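PDB 5H4E: beta 1-3 glucanase from Clostridium beijerinckii NCIMB 8052, which probably hydrolyses beta-1,3-glucans, acting as a bacterial glucanase of glycoside hydrolase family 64. Local coordinates for residues K14-G19 with I370-W375; D24-A29 with C79-Q84; M135-E140 with V155-Y160; Y160-Q165 with Y176-T181. One frame throughout, in Å; residues are numbered along the deposited sequence.

In the fold
Starting at the N terminus, strand 9-16 enters contact 1, whose partner is the C-terminal strand 366-374, so this contact closes a loop over almost the whole chain. The other three lie within that loop. Contact 2 closes first, pairing strand 26-33 with 79-80; contact 3 follows, joining strand 136-144 to residues 155-160; contact 4 completes a hairpin of 162-168 and 173-177. These three come in series, the last two sharing Tyr160. Contacts 1 and 4 belong to one mixed sheet, where 366-374 neighbours 162-168, while contact 2 and, through strand 136-144, contact 3 reach a larger antiparallel sheet. Tyr162 OH hydrogen-bonds to Trp138 O, which links the two sheets; Tyr160 packs on Val373.

Contact 1: K14-G19 with I370-W375; sequences KNNTNG and IINVGW
Asn372 sets its side-chain oxygen against both Lys14 and Asn16, overlapping the methylene base of the lysine and the amide end of the asparagine. Lys14 CB lies 3.4 Å from Asn372 OD1, a van der Waals contact, and the lysine chain then leads away. Asn16 makes the polar contact: its ND2 donates to Asn372 OD1 at 3.1 Å. A chi1 of -65° sets Asn16 CG anti to the carbonyl carbon, beside the backbone N; the two amide planes are 22° apart, but the donor arrives steeply, at a C=O...N angle of 97°. The other end of that amide, Asn372 ND2, donates to Asn163 OD1 on the next strand. Between the strands the backbones bond in turn: Lys14 N to Ile371 O, Val373 N to Lys14 O, and Asn16 N to Val373 O, the last at 2.7 Å. Past these bonds the contact becomes packing, with Thr17 CA 3.8 Å from Trp375 CB. Thr17 is itself fixed by Asn15 OD1, which accepts from Thr17 OG1 at 2.8 Å and from Thr17 N at 3.1 Å. The latter bond makes an Asx turn over residues 15-17. The alternation of bonds identifies parallel beta pairing, here joining the first strand of the chain to the last at the middle of a five-stranded mixed sheet.

Contact 2: D24-A29 with C79-Q84; sequences DQIYWA and CKASQQ
Trp28 presents one face to Cys79 and its edge to Gln84. Its first torsion, chi1 66°, sets CG between the backbone N and the carbonyl carbon, where it comes near Cys79 O. Cys79 CB stands 4.2 Å from the centroid of the five-membered ring, 24° off the normal, a CH-pi contact displaced toward the rim; the sulfur approaches the same ring obliquely. At the edge, Trp28 NE1 donates to Gln84 O at 2.8 Å with an N-H...O angle of 168°, and the acceptor lies close to the indole plane. The backbone places Trp28 beside Cys79: the two form an antiparallel hydrogen-bonded pair, Trp28 N to Cys79 O at 2.9 Å and Cys79 N to Trp28 O at 2.8 Å, which adds the short strand 79-80 to strand 26-33; the latter also bonds to 95-101. Tyr27 and Lys80, a non-hydrogen-bonded pair, project to the other face and run side by side in the same direction. Lys80 CG is 3.5 Å from Tyr27 CE1, and the extended chain carries NZ on to Asp24 OD2, a long salt bridge at 3.6 Å. Asp24 OD1 instead receives Ser82 OG at 2.7 Å on its anti lone pair, the side facing away from OD2.

Contact 3: M135-E140 with V155-Y160; sequences MFEWAE and VDQFCY
Glu137 points its carboxylate into the bend at residues 157-160, and hydrogen bonds carry most of the contact. OE2 accepts two backbone N-H groups, from Cys159 at 2.8 Å on the syn side and from Tyr160 at 2.8 Å on the anti side, each somewhat out of the carboxylate plane. OE1 takes Gln157 NE2 at 2.9 Å from well above that plane, 66° out of it. The same NE2 gives its second hydrogen to Phe136 O at 2.8 Å, and both acceptors lie in the plane of the glutamine amide; Gln157 OE1 meanwhile accepts from Arg205. OE2 also has a salt bridge to Arg154, so this buried carboxylate oxygen has three donors around it. Structurally, the glutamate fastens segment 155-160, which includes the short strand 157-158, to the flank of strand 136-144, which pairs with 95-101 in the large antiparallel sheet; the two segments themselves form no beta bridge.

Contacts with rings come second. Glu137 CG, anti to its own carbonyl carbon, is thereby placed over the centre of the Tyr160 ring, 3.4 Å from the centroid and 10° off the normal, a close CH-pi contact in which the glutamate and tyrosine chains run in opposite senses as they pass. Tyr160 OH reaches on to Ile99 O. Gln157 NE2 also lies over one face of Phe136, toward its rim. The edge of Trp138 meets Asp156: CH2 is 3.4 Å from OD2, with ring and carboxylate planes 79° apart.

Sulfur packing fills the remaining end, where Met135 SD and Cys159 SG are 3.7 Å apart.

Contact 4: Y160-Q165 with Y176-T181; sequences YPYNIQ and YGDTGT
Residues 162-165 and 176-177 run antiparallel as arms of the hairpin of strands 162-168 and 173-177. Ile164 and Tyr176 are a hydrogen-bonded pair: Ile164 N to Tyr176 O at 2.9 Å, Tyr176 N to Ile164 O at 3.0 Å. Next comes the non-hydrogen-bonded pair of Asn163 and Gly177, whose CA atoms are only 3.8 Å apart, an approach that the lack of a side chain on Gly177 permits. Asp178 N then donates to Tyr162 O at 3.0 Å.

Beyond this point a side chain takes over from the backbone. A chi1 of -51° puts Asp178 CG anti to the carbonyl carbon, and from there OD2 accepts from Tyr162 N at 2.9 Å, met on the anti side of the carboxylate at an N-H...O angle of 162°. Pro161 packs beside it, its CB 3.4 Å from Gly180 O. Two waters bridge the segments: one donates to Tyr162 O and, weakly, to Asp178 OD1, while the other accepts from Asn163 ND2 and donates to Asp178 O.

The aspartate thus supplies an acceptor that prolongs the strand bonding after the regular pairing stops. Because OD2 also meets Arg154, which forms a salt bridge with Glu137 as well, the hairpin end and strand 136-144 share one cationic partner.

Contact 1: K14-G19 with I370-W375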
# COMPACT_ATOMS: atom_id res chain seq x y z
N LYS A 14 7.51 -16.73 7.40
CA LYS A 14 7.12 -18.13 7.27
C LYS A 14 6.95 -18.52 5.80
O LYS A 14 6.17 -17.91 5.07
CB LYS A 14 5.83 -18.40 8.05
CG LYS A 14 5.37 -19.84 8.01
CD LYS A 14 6.20 -20.73 8.93
CE LYS A 14 5.72 -22.17 8.84
NZ LYS A 14 4.22 -22.23 8.79
N ASN A 15 7.68 -19.56 5.40
CA ASN A 15 7.66 -20.03 4.01
C ASN A 15 6.47 -20.94 3.73
O ASN A 15 6.45 -22.10 4.16
CB ASN A 15 8.99 -20.77 3.73
CG ASN A 15 9.15 -21.21 2.28
OD1 ASN A 15 8.22 -21.17 1.49
ND2 ASN A 15 10.36 -21.65 1.95
N ASN A 16 5.47 -20.41 3.03
CA ASN A 16 4.29 -21.20 2.68
C ASN A 16 4.17 -21.42 1.17
O ASN A 16 3.06 -21.52 0.63
CB ASN A 16 3.01 -20.53 3.21
CG ASN A 16 2.97 -20.49 4.72
OD1 ASN A 16 3.38 -21.44 5.39
ND2 ASN A 16 2.47 -19.39 5.27
N THR A 17 5.31 -21.47 0.50
CA THR A 17 5.34 -21.58 -0.96
C THR A 17 5.22 -23.03 -1.42
O THR A 17 5.28 -23.32 -2.62
CB THR A 17 6.62 -20.97 -1.54
OG1 THR A 17 7.77 -21.75 -1.17
CG2 THR A 17 6.81 -19.55 -1.04
N ASN A 18 5.03 -23.94 -0.46
CA ASN A 18 4.78 -25.36 -0.75
C ASN A 18 5.79 -25.98 -1.72
O ASN A 18 5.43 -26.81 -2.55
CB ASN A 18 3.37 -25.55 -1.31
CG ASN A 18 2.29 -25.43 -0.24
OD1 ASN A 18 2.48 -25.83 0.91
ND2 ASN A 18 1.13 -24.88 -0.63
N GLY A 19 7.05 -25.57 -1.60
CA GLY A 19 8.14 -26.17 -2.35
C GLY A 19 8.59 -25.38 -3.56
O GLY A 19 9.53 -25.77 -4.22
N ILE A 370 3.84 -12.74 12.33
CA ILE A 370 4.28 -13.74 11.37
C ILE A 370 3.96 -13.26 9.96
O ILE A 370 2.81 -12.92 9.67
CB ILE A 370 3.58 -15.11 11.56
CG1 ILE A 370 3.73 -15.65 12.99
CG2 ILE A 370 4.06 -16.10 10.50
CD1 ILE A 370 5.14 -15.94 13.39
N ILE A 371 4.96 -13.24 9.08
CA ILE A 371 4.69 -12.87 7.70
C ILE A 371 4.72 -14.13 6.85
O ILE A 371 5.77 -14.72 6.59
CB ILE A 371 5.66 -11.81 7.21
CG1 ILE A 371 5.62 -10.63 8.19
CG2 ILE A 371 5.28 -11.34 5.80
CD1 ILE A 371 6.68 -9.59 7.97
N ASN A 372 3.52 -14.54 6.47
CA ASN A 372 3.29 -15.77 5.73
C ASN A 372 3.39 -15.52 4.24
O ASN A 372 2.48 -14.95 3.66
CB ASN A 372 1.92 -16.34 6.06
CG ASN A 372 1.82 -16.83 7.49
OD1 ASN A 372 2.50 -17.78 7.88
ND2 ASN A 372 0.99 -16.17 8.28
N VAL A 373 4.47 -15.98 3.63
CA VAL A 373 4.65 -15.72 2.20
C VAL A 373 4.41 -17.01 1.42
O VAL A 373 4.97 -18.05 1.74
CB VAL A 373 6.05 -15.09 1.91
CG1 VAL A 373 6.15 -13.71 2.59
CG2 VAL A 373 7.23 -16.02 2.35
N GLY A 374 3.55 -16.93 0.41
CA GLY A 374 3.06 -18.13 -0.24
C GLY A 374 3.21 -18.16 -1.74
O GLY A 374 3.95 -17.37 -2.32
N TRP A 375 2.49 -19.09 -2.38
CA TRP A 375 2.61 -19.29 -3.82
C TRP A 375 1.38 -20.00 -4.39
O TRP A 375 0.60 -20.56 -3.62
CB TRP A 375 3.88 -20.08 -4.14
CG TRP A 375 4.23 -20.08 -5.61
CD1 TRP A 375 4.03 -21.09 -6.49
CD2 TRP A 375 4.79 -18.99 -6.36
NE1 TRP A 375 4.43 -20.71 -7.75
CE2 TRP A 375 4.91 -19.43 -7.69
CE3 TRP A 375 5.20 -17.69 -6.04
CZ2 TRP A 375 5.44 -18.62 -8.70
CZ3 TRP A 375 5.72 -16.88 -7.05
CH2 TRP A 375 5.83 -17.36 -8.37
O HOH W 1 1.33 -17.45 2.77

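Contact 2: D24-A29 with C79-Q84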
# COMPACT_ATOMS: atom_id res chain seq x y z
N ASP A 24 16.46 -20.65 1.56
CA ASP A 24 17.67 -20.16 0.92
C ASP A 24 17.37 -19.33 -0.33
O ASP A 24 18.26 -18.72 -0.91
CB ASP A 24 18.58 -21.35 0.57
CG ASP A 24 20.02 -20.94 0.39
OD1 ASP A 24 20.60 -20.33 1.32
OD2 ASP A 24 20.58 -21.23 -0.69
N GLN A 25 16.10 -19.32 -0.75
CA GLN A 25 15.69 -18.58 -1.94
C GLN A 25 14.74 -17.42 -1.62
O GLN A 25 14.14 -16.82 -2.51
CB GLN A 25 15.02 -19.53 -2.93
CG GLN A 25 15.97 -20.63 -3.41
CD GLN A 25 15.28 -21.71 -4.20
OE1 GLN A 25 14.12 -22.06 -3.94
NE2 GLN A 25 15.98 -22.26 -5.19
N ILE A 26 14.60 -17.13 -0.33
CA ILE A 26 13.75 -16.03 0.12
C ILE A 26 14.63 -14.96 0.76
O ILE A 26 15.44 -15.28 1.63
CB ILE A 26 12.69 -16.52 1.10
CG1 ILE A 26 11.77 -17.54 0.42
CG2 ILE A 26 11.87 -15.34 1.65
CD1 ILE A 26 10.79 -18.22 1.38
N TYR A 27 14.48 -13.71 0.33
CA TYR A 27 15.31 -12.63 0.83
C TYR A 27 14.48 -11.55 1.50
O TYR A 27 13.48 -11.13 0.95
CB TYR A 27 16.11 -12.00 -0.30
CG TYR A 27 17.03 -12.95 -1.02
CD1 TYR A 27 18.41 -12.91 -0.80
CD2 TYR A 27 16.54 -13.89 -1.93
CE1 TYR A 27 19.27 -13.77 -1.45
CE2 TYR A 27 17.41 -14.77 -2.59
CZ TYR A 27 18.77 -14.69 -2.35
OH TYR A 27 19.65 -15.54 -2.99
N TRP A 28 14.91 -11.07 2.67
CA TRP A 28 14.21 -9.93 3.27
C TRP A 28 15.15 -8.77 3.61
O TRP A 28 16.34 -8.97 3.89
CB TRP A 28 13.46 -10.37 4.52
CG TRP A 28 14.34 -10.82 5.63
CD1 TRP A 28 14.76 -12.10 5.88
CD2 TRP A 28 14.92 -10.01 6.65
NE1 TRP A 28 15.55 -12.13 7.00
CE2 TRP A 28 15.67 -10.86 7.49
CE3 TRP A 28 14.87 -8.64 6.95
CZ2 TRP A 28 16.37 -10.38 8.59
CZ3 TRP A 28 15.57 -8.18 8.04
CH2 TRP A 28 16.31 -9.05 8.85
N ALA A 29 14.59 -7.57 3.58
CA ALA A 29 15.26 -6.35 4.03
C ALA A 29 14.20 -5.43 4.62
O ALA A 29 13.08 -5.38 4.11
CB ALA A 29 15.99 -5.66 2.87
N CYS A 79 18.81 -10.23 3.38
CA CYS A 79 19.25 -11.41 4.12
C CYS A 79 18.43 -12.63 3.70
O CYS A 79 17.22 -12.53 3.56
CB CYS A 79 19.11 -11.16 5.63
SG CYS A 79 19.53 -12.57 6.71
N LYS A 80 19.09 -13.76 3.46
CA LYS A 80 18.37 -15.00 3.14
C LYS A 80 17.62 -15.51 4.37
O LYS A 80 18.16 -15.44 5.48
CB LYS A 80 19.32 -16.09 2.65
CG LYS A 80 19.91 -15.87 1.26
CD LYS A 80 20.89 -16.99 0.87
CE LYS A 80 21.39 -16.78 -0.56
NZ LYS A 80 22.05 -17.97 -1.18
N ALA A 81 16.41 -16.03 4.19
CA ALA A 81 15.68 -16.62 5.30
C ALA A 81 16.48 -17.76 5.94
O ALA A 81 16.36 -18.02 7.15
CB ALA A 81 14.32 -17.12 4.85
N SER A 82 17.33 -18.41 5.15
CA SER A 82 18.13 -19.52 5.65
C SER A 82 19.24 -19.04 6.60
O SER A 82 19.62 -19.77 7.51
CB SER A 82 18.71 -20.32 4.49
OG SER A 82 19.55 -19.52 3.68
N GLN A 83 19.74 -17.82 6.39
CA GLN A 83 20.67 -17.19 7.33
C GLN A 83 19.94 -16.75 8.61
O GLN A 83 20.36 -17.06 9.71
CB GLN A 83 21.39 -15.99 6.72
CG GLN A 83 22.20 -15.19 7.75
CD GLN A 83 23.16 -14.17 7.12
OE1 GLN A 83 23.15 -13.94 5.91
NE2 GLN A 83 23.99 -13.55 7.96
N GLN A 84 18.85 -16.00 8.44
CA GLN A 84 18.03 -15.61 9.58
C GLN A 84 16.60 -15.40 9.08
O GLN A 84 16.38 -14.58 8.18
CB GLN A 84 18.56 -14.35 10.25
CG GLN A 84 17.81 -13.97 11.53
CD GLN A 84 18.51 -12.89 12.33
OE1 GLN A 84 19.67 -13.05 12.73
NE2 GLN A 84 17.82 -11.77 12.56

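Contact 3: M135-E140 with V155-Y160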
# COMPACT_ATOMS: atom_id res chain seq x y z
N MET A 135 9.93 -11.66 -8.34
CA MET A 135 8.83 -11.95 -7.42
C MET A 135 9.11 -11.26 -6.10
O MET A 135 10.07 -11.60 -5.42
CB MET A 135 8.66 -13.45 -7.21
CG MET A 135 8.45 -14.26 -8.50
SD MET A 135 6.90 -13.93 -9.36
CE MET A 135 7.46 -12.74 -10.57
N PHE A 136 8.29 -10.28 -5.75
CA PHE A 136 8.45 -9.62 -4.46
C PHE A 136 7.14 -9.01 -3.98
O PHE A 136 6.26 -8.70 -4.79
CB PHE A 136 9.53 -8.52 -4.53
CG PHE A 136 9.12 -7.29 -5.30
CD1 PHE A 136 8.48 -6.24 -4.66
CD2 PHE A 136 9.38 -7.19 -6.66
CE1 PHE A 136 8.08 -5.11 -5.36
CE2 PHE A 136 8.99 -6.06 -7.37
CZ PHE A 136 8.34 -5.02 -6.72
N GLU A 137 7.04 -8.85 -2.67
CA GLU A 137 6.01 -8.04 -2.02
C GLU A 137 6.70 -7.25 -0.92
O GLU A 137 7.88 -7.48 -0.64
CB GLU A 137 4.89 -8.92 -1.43
CG GLU A 137 4.21 -9.82 -2.44
CD GLU A 137 3.18 -9.09 -3.31
OE1 GLU A 137 3.13 -7.84 -3.30
OE2 GLU A 137 2.41 -9.79 -4.01
N TRP A 138 5.99 -6.30 -0.31
CA TRP A 138 6.48 -5.72 0.95
C TRP A 138 5.35 -5.57 1.97
O TRP A 138 4.18 -5.39 1.62
CB TRP A 138 7.19 -4.36 0.71
CG TRP A 138 6.31 -3.19 0.32
CD1 TRP A 138 5.58 -2.40 1.15
CD2 TRP A 138 6.12 -2.66 -1.00
NE1 TRP A 138 4.93 -1.42 0.44
CE2 TRP A 138 5.24 -1.56 -0.89
CE3 TRP A 138 6.61 -3.00 -2.26
CZ2 TRP A 138 4.83 -0.81 -1.99
CZ3 TRP A 138 6.19 -2.25 -3.36
CH2 TRP A 138 5.31 -1.17 -3.22
N ALA A 139 5.71 -5.71 3.25
CA ALA A 139 4.83 -5.35 4.36
C ALA A 139 5.13 -3.91 4.74
O ALA A 139 6.30 -3.49 4.72
CB ALA A 139 5.04 -6.29 5.54
N GLU A 140 4.10 -3.14 5.07
CA GLU A 140 4.30 -1.76 5.55
C GLU A 140 4.09 -1.73 7.06
O GLU A 140 3.20 -2.41 7.56
CB GLU A 140 3.35 -0.79 4.84
CG GLU A 140 3.61 -0.75 3.33
CD GLU A 140 2.62 0.10 2.56
OE1 GLU A 140 1.46 0.23 3.00
OE2 GLU A 140 3.01 0.62 1.50
N VAL A 155 -1.84 -1.98 -3.11
CA VAL A 155 -2.03 -0.65 -3.67
C VAL A 155 -1.31 -0.50 -5.01
O VAL A 155 -1.81 0.15 -5.91
CB VAL A 155 -1.57 0.43 -2.67
CG1 VAL A 155 -1.51 1.80 -3.32
CG2 VAL A 155 -2.52 0.44 -1.47
N ASP A 156 -0.16 -1.16 -5.15
CA ASP A 156 0.61 -1.09 -6.39
C ASP A 156 0.47 -2.34 -7.25
O ASP A 156 0.52 -2.27 -8.49
CB ASP A 156 2.10 -0.87 -6.09
CG ASP A 156 2.42 0.58 -5.74
OD1 ASP A 156 1.53 1.43 -5.84
OD2 ASP A 156 3.58 0.86 -5.38
N GLN A 157 0.30 -3.50 -6.62
CA GLN A 157 0.39 -4.77 -7.34
C GLN A 157 -0.17 -5.96 -6.56
O GLN A 157 -0.37 -5.90 -5.34
CB GLN A 157 1.86 -5.07 -7.69
CG GLN A 157 2.68 -5.21 -6.43
CD GLN A 157 4.01 -5.92 -6.64
OE1 GLN A 157 4.71 -5.69 -7.62
NE2 GLN A 157 4.36 -6.80 -5.71
N PHE A 158 -0.43 -7.04 -7.30
CA PHE A 158 -0.45 -8.39 -6.74
C PHE A 158 0.59 -9.25 -7.44
O PHE A 158 0.50 -9.47 -8.65
CB PHE A 158 -1.81 -9.05 -6.89
CG PHE A 158 -1.80 -10.50 -6.47
CD1 PHE A 158 -2.02 -10.86 -5.15
CD2 PHE A 158 -1.55 -11.50 -7.40
CE1 PHE A 158 -1.98 -12.19 -4.76
CE2 PHE A 158 -1.51 -12.83 -7.02
CZ PHE A 158 -1.72 -13.18 -5.70
N CYS A 159 1.55 -9.75 -6.67
CA CYS A 159 2.57 -10.64 -7.23
C CYS A 159 2.43 -12.07 -6.68
O CYS A 159 2.28 -13.00 -7.45
CB CYS A 159 3.98 -10.11 -6.94
SG CYS A 159 5.28 -11.19 -7.57
N TYR A 160 2.49 -12.24 -5.36
CA TYR A 160 2.27 -13.55 -4.77
C TYR A 160 1.42 -13.42 -3.51
O TYR A 160 1.42 -12.36 -2.88
CB TYR A 160 3.61 -14.26 -4.47
CG TYR A 160 4.55 -13.61 -3.47
CD1 TYR A 160 4.29 -13.65 -2.10
CD2 TYR A 160 5.73 -12.98 -3.89
CE1 TYR A 160 5.16 -13.07 -1.18
CE2 TYR A 160 6.62 -12.39 -2.98
CZ TYR A 160 6.32 -12.45 -1.62
OH TYR A 160 7.17 -11.88 -0.70

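Contact 4: Y160-Q165 with Y176-T181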
# COMPACT_ATOMS: atom_id res chain seq x y z
N TYR A 160 2.49 -12.24 -5.36
CA TYR A 160 2.27 -13.55 -4.77
C TYR A 160 1.42 -13.42 -3.51
O TYR A 160 1.42 -12.36 -2.88
CB TYR A 160 3.61 -14.26 -4.47
CG TYR A 160 4.55 -13.61 -3.47
CD1 TYR A 160 4.29 -13.65 -2.10
CD2 TYR A 160 5.73 -12.98 -3.89
CE1 TYR A 160 5.16 -13.07 -1.18
CE2 TYR A 160 6.62 -12.39 -2.98
CZ TYR A 160 6.32 -12.45 -1.62
OH TYR A 160 7.17 -11.88 -0.70
N PRO A 161 0.69 -14.48 -3.14
CA PRO A 161 -0.19 -14.34 -1.97
C PRO A 161 0.59 -14.26 -0.66
O PRO A 161 1.53 -15.04 -0.44
CB PRO A 161 -1.04 -15.60 -2.02
CG PRO A 161 -0.23 -16.59 -2.78
CD PRO A 161 0.52 -15.78 -3.80
N TYR A 162 0.22 -13.33 0.21
CA TYR A 162 0.84 -13.25 1.53
C TYR A 162 -0.12 -12.63 2.54
O TYR A 162 -1.09 -11.97 2.18
CB TYR A 162 2.18 -12.48 1.49
CG TYR A 162 2.13 -10.97 1.34
CD1 TYR A 162 2.85 -10.14 2.19
CD2 TYR A 162 1.41 -10.36 0.31
CE1 TYR A 162 2.85 -8.75 2.03
CE2 TYR A 162 1.39 -8.98 0.15
CZ TYR A 162 2.11 -8.18 1.01
OH TYR A 162 2.09 -6.80 0.84
N ASN A 163 0.11 -12.94 3.81
CA ASN A 163 -0.78 -12.47 4.85
C ASN A 163 0.06 -12.32 6.10
O ASN A 163 1.17 -12.87 6.17
CB ASN A 163 -1.96 -13.45 5.06
CG ASN A 163 -1.53 -14.83 5.55
OD1 ASN A 163 -1.24 -15.04 6.73
ND2 ASN A 163 -1.54 -15.80 4.64
N ILE A 164 -0.45 -11.56 7.06
CA ILE A 164 0.32 -11.28 8.25
C ILE A 164 -0.53 -11.59 9.47
O ILE A 164 -1.72 -11.25 9.51
CB ILE A 164 0.79 -9.79 8.28
CG1 ILE A 164 1.65 -9.49 7.03
CG2 ILE A 164 1.53 -9.46 9.60
CD1 ILE A 164 1.94 -8.00 6.84
N GLN A 165 0.07 -12.26 10.44
CA GLN A 165 -0.55 -12.46 11.74
C GLN A 165 0.12 -11.57 12.77
O GLN A 165 1.31 -11.71 13.02
CB GLN A 165 -0.46 -13.92 12.18
CG GLN A 165 -0.96 -14.16 13.62
CD GLN A 165 -0.65 -15.57 14.12
OE1 GLN A 165 0.13 -16.29 13.51
NE2 GLN A 165 -1.29 -15.96 15.22
N TYR A 176 -4.54 -10.81 8.66
CA TYR A 176 -5.10 -10.18 7.47
C TYR A 176 -4.18 -10.38 6.27
O TYR A 176 -2.96 -10.25 6.40
CB TYR A 176 -5.33 -8.69 7.67
CG TYR A 176 -6.33 -8.31 8.74
CD1 TYR A 176 -7.36 -9.18 9.10
CD2 TYR A 176 -6.27 -7.07 9.36
CE1 TYR A 176 -8.29 -8.83 10.07
CE2 TYR A 176 -7.20 -6.71 10.34
CZ TYR A 176 -8.20 -7.60 10.69
OH TYR A 176 -9.13 -7.27 11.65
N GLY A 177 -4.77 -10.69 5.12
CA GLY A 177 -4.02 -10.79 3.88
C GLY A 177 -4.75 -11.64 2.86
O GLY A 177 -5.96 -11.88 2.99
N ASP A 178 -4.02 -12.07 1.82
CA ASP A 178 -4.61 -12.83 0.72
C ASP A 178 -5.05 -14.22 1.13
O ASP A 178 -4.43 -14.83 2.01
CB ASP A 178 -3.61 -12.98 -0.43
CG ASP A 178 -3.00 -11.67 -0.85
OD1 ASP A 178 -3.74 -10.67 -0.90
OD2 ASP A 178 -1.78 -11.64 -1.10
N THR A 179 -6.06 -14.74 0.46
CA THR A 179 -6.39 -16.16 0.56
C THR A 179 -6.27 -16.79 -0.81
O THR A 179 -6.67 -16.19 -1.81
CB THR A 179 -7.81 -16.40 1.09
OG1 THR A 179 -8.76 -15.87 0.14
CG2 THR A 179 -8.00 -15.72 2.42
N GLY A 180 -5.73 -18.00 -0.87
CA GLY A 180 -5.64 -18.71 -2.15
C GLY A 180 -4.24 -18.78 -2.69
O GLY A 180 -3.35 -18.07 -2.22
N THR A 181 -4.04 -19.64 -3.68
CA THR A 181 -2.76 -19.76 -4.38
C THR A 181 -2.60 -18.71 -5.47
O THR A 181 -3.58 -18.12 -5.96
CB THR A 181 -2.59 -21.15 -5.04
OG1 THR A 181 -3.42 -21.22 -6.21
CG2 THR A 181 -2.95 -22.28 -4.08
O HOH W 2 -2.25 -9.40 1.19
O HOH W 3 -1.56 -15.48 1.85